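Local coordinates for insecticidal crystal protein Cry7Cal (Bacillus thuringiensis, PDB 5ZI1) that is an insecticidal toxin active against locusts that probably binds receptors in its insect host, at residues Arg311-Gln323 / Tyr434-Pro448. Sequence-based numbering, arbitrary orientation.
Sequences RFAIWTGHSVVTQ and YVSEIFKETGSGTIP
His318 and Trp315 reach the 434-448 segment through different first torsions. In His318, CG sits between the backbone N and the carbonyl carbon (chi1 77°), which aims NE2 at the backbone of strand 430-437; in Trp315, CG lies beside the backbone N (chi1 -59°), and the indole extends past Thr446 to Pro448. The result is a worked example of how two sheets can be joined by one direct hydrogen bond and water bridges set among apolar contacts. His318 NE2 donates to Val435 O at 2.9 Å, nearly straight at 169°. The oxygen lies almost in the imidazole plane, yet the donor stands well above the carbonyl plane. At the other ring nitrogen, in the ring plane, ND1 is hydrogen-bonded to a water 2.8 Å away; the same water donates to Glu437 OE2 and is bonded to Thr446 OG1 at 2.7 Å. Engagement of both nitrogens, with Tyr335 stacked on the ring, should hold the ring's rotation. Glu437 has a second partner in Arg285, a salt bridge through OE1.

Pro448 CG rests over one face of the indole, a CH-pi contact 3.9 Å from the centroid of the six-membered ring. Thr446 meets the indole obliquely, its CG2 3.7 Å from Trp315 CE3, while Trp315 NE1 bonds to Val373 O in strand 369-382. Beyond His318, Val320 CG1 packs 3.9 Å from Tyr434 CE1. At the far end Gly445 lets the loop pass close to Ile314, and its CA points a hydrogen at Trp315 O. Within the second domain of the toxin, a beta prism in this family, the contact thus joins strand 312-324 of one sheet to an edge strand of another and the loop after it. The neighbouring carboxylate could favour a protonated imidazole, though the salt bridge from Arg285 to OE1 would probably weaken that effect.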
loop_
_atom_site.group_PDB
_atom_site.type_symbol
_atom_site.label_atom_id
_atom_site.label_comp_id
_atom_site.label_asym_id
_atom_site.label_seq_id
_atom_site.Cartn_x
_atom_site.Cartn_y
_atom_site.Cartn_z
ATOM N N ARG A 311 -16.135 -2.478 -37.792
ATOM C CA ARG A 311 -16.574 -1.169 -37.325
ATOM C C ARG A 311 -16.700 -1.225 -35.808
ATOM O O ARG A 311 -17.169 -2.227 -35.262
ATOM C CB ARG A 311 -17.898 -0.736 -38.022
ATOM C CG ARG A 311 -18.867 0.120 -37.186
ATOM C CD ARG A 311 -20.041 0.670 -38.062
ATOM N NE ARG A 311 -19.580 1.777 -38.923
ATOM C CZ ARG A 311 -19.946 3.053 -38.789
ATOM N NH1 ARG A 311 -20.797 3.389 -37.825
ATOM N NH2 ARG A 311 -19.468 3.986 -39.617
ATOM N N PHE A 312 -16.234 -0.179 -35.123
ATOM C CA PHE A 312 -16.082 -0.215 -33.669
ATOM C C PHE A 312 -15.702 1.161 -33.160
ATOM O O PHE A 312 -15.033 1.928 -33.856
ATOM C CB PHE A 312 -15.010 -1.214 -33.232
ATOM C CG PHE A 312 -13.701 -0.993 -33.903
ATOM C CD1 PHE A 312 -12.770 -0.100 -33.372
ATOM C CD2 PHE A 312 -13.403 -1.661 -35.091
ATOM C CE1 PHE A 312 -11.566 0.122 -34.005
ATOM C CE2 PHE A 312 -12.186 -1.455 -35.723
ATOM C CZ PHE A 312 -11.262 -0.553 -35.181
ATOM N N ALA A 313 -16.110 1.448 -31.929
ATOM C CA ALA A 313 -15.756 2.711 -31.306
ATOM C C ALA A 313 -14.358 2.625 -30.699
ATOM O O ALA A 313 -13.880 1.543 -30.345
ATOM C CB ALA A 313 -16.783 3.084 -30.243
ATOM N N ILE A 314 -13.692 3.786 -30.636
ATOM C CA ILE A 314 -12.416 3.988 -29.965
ATOM C C ILE A 314 -12.532 5.282 -29.176
ATOM O O ILE A 314 -13.214 6.222 -29.599
ATOM C CB ILE A 314 -11.219 4.087 -30.942
ATOM C CG1 ILE A 314 -11.376 5.324 -31.835
ATOM C CG2 ILE A 314 -11.043 2.811 -31.776
ATOM C CD1 ILE A 314 -10.174 5.621 -32.717
ATOM N N TRP A 315 -11.845 5.346 -28.030
ATOM C CA TRP A 315 -11.889 6.577 -27.248
ATOM C C TRP A 315 -11.116 7.660 -27.975
ATOM O O TRP A 315 -10.040 7.411 -28.511
ATOM C CB TRP A 315 -11.279 6.408 -25.848
ATOM C CG TRP A 315 -11.891 5.376 -24.970
ATOM C CD1 TRP A 315 -12.745 4.386 -25.340
ATOM C CD2 TRP A 315 -11.682 5.222 -23.565
ATOM N NE1 TRP A 315 -13.082 3.620 -24.254
ATOM C CE2 TRP A 315 -12.448 4.119 -23.148
ATOM C CE3 TRP A 315 -10.932 5.920 -22.618
ATOM C CZ2 TRP A 315 -12.476 3.687 -21.830
ATOM C CZ3 TRP A 315 -10.965 5.492 -21.306
ATOM C CH2 TRP A 315 -11.730 4.388 -20.923
ATOM N N THR A 316 -11.672 8.871 -27.994
ATOM C CA THR A 316 -10.907 10.030 -28.438
ATOM C C THR A 316 -10.233 10.745 -27.268
ATOM O O THR A 316 -9.209 11.419 -27.454
ATOM C CB THR A 316 -11.828 11.004 -29.168
ATOM O OG1 THR A 316 -12.776 11.542 -28.237
ATOM C CG2 THR A 316 -12.611 10.280 -30.295
ATOM N N GLY A 317 -10.807 10.636 -26.076
ATOM C CA GLY A 317 -10.261 11.288 -24.900
ATOM C C GLY A 317 -11.039 10.839 -23.685
ATOM O O GLY A 317 -12.036 10.120 -23.788
ATOM N N HIS A 318 -10.569 11.272 -22.521
ATOM C CA HIS A 318 -11.302 11.005 -21.294
ATOM C C HIS A 318 -10.813 11.958 -20.217
ATOM O O HIS A 318 -9.779 12.617 -20.354
ATOM C CB HIS A 318 -11.164 9.546 -20.851
ATOM C CG HIS A 318 -9.851 9.227 -20.206
ATOM N ND1 HIS A 318 -8.713 8.946 -20.934
ATOM C CD2 HIS A 318 -9.501 9.125 -18.900
ATOM C CE1 HIS A 318 -7.721 8.686 -20.099
ATOM N NE2 HIS A 318 -8.174 8.784 -18.862
ATOM N N SER A 319 -11.585 12.024 -19.141
ATOM C CA SER A 319 -11.380 12.999 -18.092
ATOM C C SER A 319 -11.600 12.321 -16.759
ATOM O O SER A 319 -12.336 11.342 -16.658
ATOM C CB SER A 319 -12.319 14.198 -18.227
ATOM O OG SER A 319 -11.789 15.117 -19.164
ATOM N N VAL A 320 -10.958 12.861 -15.733
ATOM C CA VAL A 320 -11.015 12.271 -14.410
ATOM C C VAL A 320 -11.161 13.401 -13.411
ATOM O O VAL A 320 -10.449 14.409 -13.496
ATOM C CB VAL A 320 -9.759 11.425 -14.133
ATOM C CG1 VAL A 320 -9.504 11.310 -12.661
ATOM C CG2 VAL A 320 -9.932 10.054 -14.750
ATOM N N VAL A 321 -12.097 13.250 -12.483
ATOM C CA VAL A 321 -12.362 14.253 -11.469
ATOM C C VAL A 321 -12.164 13.602 -10.112
ATOM O O VAL A 321 -12.635 12.483 -9.877
ATOM C CB VAL A 321 -13.777 14.850 -11.597
ATOM C CG1 VAL A 321 -13.991 15.897 -10.508
ATOM C CG2 VAL A 321 -13.958 15.467 -12.968
ATOM N N THR A 322 -11.441 14.289 -9.240
ATOM C CA THR A 322 -11.191 13.819 -7.888
ATOM C C THR A 322 -11.424 14.965 -6.912
ATOM O O THR A 322 -11.401 16.145 -7.289
ATOM C CB THR A 322 -9.749 13.290 -7.720
ATOM O OG1 THR A 322 -8.828 14.376 -7.883
ATOM C CG2 THR A 322 -9.429 12.212 -8.748
ATOM N N GLN A 323 -11.626 14.592 -5.642
ATOM C CA GLN A 323 -11.599 15.509 -4.512
ATOM C C GLN A 323 -10.577 15.031 -3.482
ATOM O O GLN A 323 -10.424 13.822 -3.265
ATOM C CB GLN A 323 -12.970 15.604 -3.854
ATOM C CG GLN A 323 -14.030 16.243 -4.744
ATOM C CD GLN A 323 -15.438 16.073 -4.216
ATOM O OE1 GLN A 323 -15.645 15.752 -3.040
ATOM N NE2 GLN A 323 -16.423 16.292 -5.082
ATOM N N TYR A 434 -8.329 6.026 -10.385
ATOM C CA TYR A 434 -7.765 6.830 -11.456
ATOM C C TYR A 434 -7.982 6.111 -12.779
ATOM O O TYR A 434 -8.241 4.907 -12.816
ATOM C CB TYR A 434 -6.256 7.109 -11.215
ATOM C CG TYR A 434 -5.792 8.341 -11.962
ATOM C CD1 TYR A 434 -5.997 9.608 -11.430
ATOM C CD2 TYR A 434 -5.225 8.243 -13.227
ATOM C CE1 TYR A 434 -5.635 10.749 -12.118
ATOM C CE2 TYR A 434 -4.848 9.387 -13.929
ATOM C CZ TYR A 434 -5.056 10.639 -13.359
ATOM O OH TYR A 434 -4.690 11.788 -14.028
ATOM N N VAL A 435 -7.869 6.870 -13.867
ATOM C CA VAL A 435 -7.785 6.308 -15.214
ATOM C C VAL A 435 -6.718 7.089 -15.962
ATOM O O VAL A 435 -6.949 8.244 -16.340
ATOM C CB VAL A 435 -9.109 6.378 -15.994
ATOM C CG1 VAL A 435 -8.973 5.547 -17.275
ATOM C CG2 VAL A 435 -10.306 5.935 -15.130
ATOM N N SER A 436 -5.571 6.466 -16.197
ATOM C CA SER A 436 -4.544 7.072 -17.020
ATOM C C SER A 436 -4.589 6.415 -18.399
ATOM O O SER A 436 -5.578 5.778 -18.766
ATOM C CB SER A 436 -3.179 6.921 -16.346
ATOM O OG SER A 436 -2.886 5.552 -16.163
ATOM N N GLU A 437 -3.513 6.540 -19.161
ATOM C CA GLU A 437 -3.450 5.879 -20.448
ATOM C C GLU A 437 -2.000 5.535 -20.753
ATOM O O GLU A 437 -1.065 5.990 -20.078
ATOM C CB GLU A 437 -4.027 6.755 -21.550
ATOM C CG GLU A 437 -3.163 7.934 -21.836
ATOM C CD GLU A 437 -3.844 8.981 -22.672
ATOM O OE1 GLU A 437 -3.137 9.895 -23.155
ATOM O OE2 GLU A 437 -5.086 8.906 -22.829
ATOM N N ILE A 438 -1.844 4.727 -21.800
ATOM C CA ILE A 438 -0.557 4.350 -22.350
ATOM C C ILE A 438 -0.156 5.388 -23.384
ATOM O O ILE A 438 -0.918 5.671 -24.317
ATOM C CB ILE A 438 -0.628 2.951 -22.979
ATOM C CG1 ILE A 438 -0.720 1.885 -21.897
ATOM C CG2 ILE A 438 0.577 2.698 -23.846
ATOM C CD1 ILE A 438 0.516 1.854 -20.960
ATOM N N PHE A 439 1.043 5.951 -23.219
ATOM C CA PHE A 439 1.627 6.834 -24.219
ATOM C C PHE A 439 1.845 6.061 -25.516
ATOM O O PHE A 439 2.669 5.144 -25.575
ATOM C CB PHE A 439 2.956 7.391 -23.704
ATOM C CG PHE A 439 3.434 8.601 -24.448
ATOM C CD1 PHE A 439 3.713 8.537 -25.807
ATOM C CD2 PHE A 439 3.617 9.810 -23.782
ATOM C CE1 PHE A 439 4.142 9.659 -26.507
ATOM C CE2 PHE A 439 4.067 10.939 -24.463
ATOM C CZ PHE A 439 4.330 10.863 -25.830
ATOM N N LYS A 440 1.137 6.442 -26.565
ATOM C CA LYS A 440 1.166 5.686 -27.806
ATOM C C LYS A 440 2.186 6.289 -28.767
ATOM O O LYS A 440 2.356 7.512 -28.834
ATOM C CB LYS A 440 -0.230 5.641 -28.441
ATOM C CG LYS A 440 -0.805 4.229 -28.596
ATOM C CD LYS A 440 -2.343 4.172 -28.647
ATOM C CE LYS A 440 -2.916 5.188 -29.603
ATOM N NZ LYS A 440 -3.138 6.500 -28.911
ATOM N N GLU A 441 2.884 5.415 -29.487
ATOM C CA GLU A 441 3.832 5.831 -30.513
ATOM C C GLU A 441 3.172 5.989 -31.871
ATOM O O GLU A 441 3.639 6.793 -32.685
ATOM C CB GLU A 441 4.971 4.812 -30.627
ATOM C CG GLU A 441 6.080 5.180 -31.610
ATOM C CD GLU A 441 7.290 4.233 -31.503
ATOM O OE1 GLU A 441 8.442 4.668 -31.748
ATOM O OE2 GLU A 441 7.096 3.036 -31.167
ATOM N N THR A 442 2.092 5.253 -32.128
ATOM C CA THR A 442 1.436 5.320 -33.426
ATOM C C THR A 442 -0.066 5.059 -33.292
ATOM O O THR A 442 -0.533 4.447 -32.327
ATOM C CB THR A 442 2.059 4.310 -34.397
ATOM O OG1 THR A 442 1.758 4.690 -35.743
ATOM C CG2 THR A 442 1.516 2.922 -34.140
ATOM N N GLY A 443 -0.820 5.525 -34.286
ATOM C CA GLY A 443 -2.220 5.170 -34.363
ATOM C C GLY A 443 -3.185 6.042 -33.585
ATOM O O GLY A 443 -2.955 7.239 -33.394
ATOM N N SER A 444 -4.277 5.427 -33.131
ATOM C CA SER A 444 -5.466 6.120 -32.656
ATOM C C SER A 444 -6.164 5.223 -31.654
ATOM O O SER A 444 -6.050 3.994 -31.727
ATOM C CB SER A 444 -6.441 6.442 -33.805
ATOM O OG SER A 444 -6.686 7.834 -33.926
ATOM N N GLY A 445 -6.914 5.845 -30.741
ATOM C CA GLY A 445 -7.646 5.129 -29.708
ATOM C C GLY A 445 -6.914 5.110 -28.379
ATOM O O GLY A 445 -5.693 4.981 -28.356
ATOM N N THR A 446 -7.635 5.242 -27.265
ATOM C CA THR A 446 -7.021 5.255 -25.940
ATOM C C THR A 446 -6.806 3.833 -25.435
ATOM O O THR A 446 -7.741 3.024 -25.418
ATOM C CB THR A 446 -7.910 6.013 -24.944
ATOM O OG1 THR A 446 -8.099 7.373 -25.365
ATOM C CG2 THR A 446 -7.309 5.982 -23.555
ATOM N N ILE A 447 -5.585 3.536 -24.996
ATOM C CA ILE A 447 -5.338 2.373 -24.144
ATOM C C ILE A 447 -5.365 2.842 -22.693
ATOM O O ILE A 447 -4.364 3.387 -22.205
ATOM C CB ILE A 447 -3.997 1.703 -24.466
ATOM C CG1 ILE A 447 -3.932 1.283 -25.936
ATOM C CG2 ILE A 447 -3.792 0.485 -23.595
ATOM C CD1 ILE A 447 -2.602 0.673 -26.293
ATOM N N PRO A 448 -6.468 2.660 -21.970
ATOM C CA PRO A 448 -6.560 3.192 -20.606
ATOM C C PRO A 448 -5.869 2.293 -19.594
ATOM O O PRO A 448 -5.638 1.105 -19.822
ATOM C CB PRO A 448 -8.070 3.230 -20.351
ATOM C CG PRO A 448 -8.707 2.475 -21.538
ATOM C CD PRO A 448 -7.626 1.824 -22.297
HETATM O O HOH W 1 -9.934 3.203 -27.459
HETATM O O HOH W 2 -8.043 9.379 -23.579
#